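Side-chain contact in LS-24 (Lathyrus sativus, PDB 3LP9), which binds calcium, probably takes up hemin as a monomer or spermine as a dimer, and may take part in the response to oxidative stress: residues A[140-145]-A[149-154]. Sequence-based numbering, arbitrary orientation.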
loop_
_atom_site.group_PDB
_atom_site.type_symbol
_atom_site.label_atom_id
_atom_site.label_comp_id
_atom_site.label_asym_id
_atom_site.label_seq_id
_atom_site.Cartn_x
_atom_site.Cartn_y
_atom_site.Cartn_z
ATOM N N TYR A 140 19.683 14.395 -0.813
ATOM C CA TYR A 140 18.529 15.083 -1.430
ATOM C C TYR A 140 18.565 15.019 -2.955
ATOM O O TYR A 140 19.647 15.025 -3.590
ATOM C CB TYR A 140 18.459 16.549 -0.992
ATOM C CG TYR A 140 19.364 17.437 -1.808
ATOM C CD1 TYR A 140 20.725 17.538 -1.519
ATOM C CD2 TYR A 140 18.859 18.171 -2.873
ATOM C CE1 TYR A 140 21.527 18.305 -2.262
ATOM C CE2 TYR A 140 19.681 18.939 -3.626
ATOM C CZ TYR A 140 21.008 18.989 -3.314
ATOM O OH TYR A 140 21.810 19.782 -4.078
ATOM N N ALA A 141 17.362 14.983 -3.534
ATOM C CA ALA A 141 17.204 14.927 -4.979
ATOM C C ALA A 141 16.473 16.174 -5.408
ATOM O O ALA A 141 15.608 16.669 -4.663
ATOM C CB ALA A 141 16.402 13.702 -5.378
ATOM N N ARG A 142 16.829 16.668 -6.591
ATOM C CA ARG A 142 16.127 17.778 -7.273
ATOM C C ARG A 142 15.534 17.171 -8.561
ATOM O O ARG A 142 16.291 16.576 -9.374
ATOM C CB ARG A 142 17.113 18.875 -7.597
ATOM C CG ARG A 142 16.594 20.060 -8.354
ATOM C CD ARG A 142 17.829 20.822 -8.722
ATOM N NE ARG A 142 17.528 21.901 -9.615
ATOM C CZ ARG A 142 18.415 22.603 -10.291
ATOM N NH1 ARG A 142 19.704 22.330 -10.162
ATOM N NH2 ARG A 142 17.991 23.564 -11.098
ATOM N N ILE A 143 14.192 17.199 -8.692
ATOM C CA ILE A 143 13.536 16.612 -9.875
ATOM C C ILE A 143 12.712 17.611 -10.726
ATOM O O ILE A 143 12.536 18.769 -10.347
ATOM C CB ILE A 143 12.707 15.360 -9.508
ATOM C CG1 ILE A 143 11.323 15.750 -8.988
ATOM C CG2 ILE A 143 13.486 14.481 -8.544
ATOM C CD1 ILE A 143 10.375 14.589 -8.784
ATOM N N ASP A 144 12.229 17.158 -11.877
ATOM C CA ASP A 144 11.292 17.914 -12.708
ATOM C C ASP A 144 10.092 16.996 -12.969
ATOM O O ASP A 144 10.222 16.027 -13.701
ATOM C CB ASP A 144 11.955 18.345 -13.976
ATOM C CG ASP A 144 11.048 19.172 -14.868
ATOM O OD1 ASP A 144 9.844 18.830 -15.084
ATOM O OD2 ASP A 144 11.535 20.184 -15.387
ATOM N N TYR A 145 8.946 17.251 -12.332
ATOM C CA TYR A 145 7.807 16.359 -12.506
ATOM C C TYR A 145 7.095 16.437 -13.843
ATOM O O TYR A 145 6.231 15.597 -14.103
ATOM C CB TYR A 145 6.796 16.472 -11.393
ATOM C CG TYR A 145 6.039 17.787 -11.347
ATOM C CD1 TYR A 145 6.276 18.704 -10.304
ATOM C CD2 TYR A 145 5.040 18.077 -12.296
ATOM C CE1 TYR A 145 5.541 19.887 -10.199
ATOM C CE2 TYR A 145 4.311 19.285 -12.258
ATOM C CZ TYR A 145 4.564 20.194 -11.206
ATOM O OH TYR A 145 3.846 21.371 -11.136
ATOM N N SER A 149 12.110 13.532 -14.323
ATOM C CA SER A 149 13.531 13.224 -14.364
ATOM C C SER A 149 14.236 13.968 -13.222
ATOM O O SER A 149 13.632 14.799 -12.539
ATOM C CB SER A 149 14.125 13.695 -15.682
ATOM O OG SER A 149 14.150 15.121 -15.707
ATOM N N MET A 150 15.520 13.625 -13.047
ATOM C CA MET A 150 16.412 14.239 -12.101
ATOM C C MET A 150 17.104 15.445 -12.732
ATOM O O MET A 150 17.776 15.305 -13.766
ATOM C CB MET A 150 17.451 13.227 -11.636
ATOM C CG MET A 150 16.911 12.039 -10.852
ATOM S SD MET A 150 17.736 11.846 -9.243
ATOM C CE MET A 150 19.292 11.207 -9.778
ATOM N N VAL A 151 16.963 16.638 -12.140
ATOM C CA VAL A 151 17.582 17.800 -12.769
ATOM C C VAL A 151 19.120 17.746 -12.551
ATOM O O VAL A 151 19.924 17.687 -13.516
ATOM C CB VAL A 151 16.978 19.126 -12.256
ATOM C CG1 VAL A 151 17.643 20.308 -12.961
ATOM C CG2 VAL A 151 15.434 19.119 -12.464
ATOM N N ASN A 152 19.545 17.828 -11.291
ATOM C CA ASN A 152 20.935 17.492 -10.956
ATOM C C ASN A 152 20.889 16.039 -11.291
ATOM O O ASN A 152 20.112 15.288 -10.638
ATOM C CB ASN A 152 21.183 17.624 -9.445
ATOM C CG ASN A 152 21.028 19.063 -8.941
ATOM O OD1 ASN A 152 20.862 20.013 -9.736
ATOM N ND2 ASN A 152 21.082 19.234 -7.608
ATOM N N LYS A 153 21.653 15.599 -12.277
ATOM C CA LYS A 153 21.647 14.163 -12.626
ATOM C C LYS A 153 22.243 13.286 -11.508
ATOM O O LYS A 153 22.257 12.048 -11.605
ATOM C CB LYS A 153 22.390 13.935 -13.982
ATOM N N GLU A 154 22.713 13.943 -10.443
ATOM C CA GLU A 154 23.293 13.245 -9.295
ATOM C C GLU A 154 22.634 13.531 -7.944
ATOM O O GLU A 154 22.364 14.701 -7.616
ATOM C CB GLU A 154 24.748 13.624 -9.185
ATOM C CG GLU A 154 25.596 12.427 -8.963
ATOM C CD GLU A 154 26.881 12.596 -9.709
ATOM O OE1 GLU A 154 27.022 11.930 -10.798
ATOM O OE2 GLU A 154 27.720 13.424 -9.225
#
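Asp144 and Ser149 face each other as an antiparallel hydrogen-bonded pair, with Asp144 N giving to Ser149 O at 2.8 Å and Ser149 N returning the bond to Asp144 O at 3.2 Å. One step on, Ile143 and Met150 form a non-hydrogen-bonded pair, and beyond it Val151 N reaches Arg142 O over 2.8 Å. Tyr140 is hydrogen-bonded through the backbone to Lys156, farther along strand 149-157, which is interrupted by a bulge or short loop.

The polar side-chain contact is made by Arg142. Its CG lies anti to the backbone N (chi1 177°) and the chain runs on extended to NE, which carries the guanidinium over to Asn152. NH1 of Arg142 gives a short, bent bond of 2.6 Å to Asn152 OD1, 25° out of the guanidinium plane, and the amide stands nearly upright to that plane at 84°. NH2 serves Glu131 on the neighbouring strand in a salt bridge. With an alanine here, both links are likely to go, leaving Glu131 without this charged mate and Asn152 OD1 without this donor, and baring one side of Val151.

By van der Waals contact, Val151 CG1 sits over the centre of one guanidinium face, 3.6 Å from Arg142 CZ, while Val151 CG2 leans on the backbone of Ile143 and lies 3.9 Å from Asp144 CB. On the other side of the sheet Ile143 and Met150 both pack against Phe110.

Asp144 OD1 accepts from Gly146 N and Ser147 N in the connecting turn, closing the hairpin that forms the third and fourth strands of one four-stranded antiparallel blade in the hemopexin β-propeller.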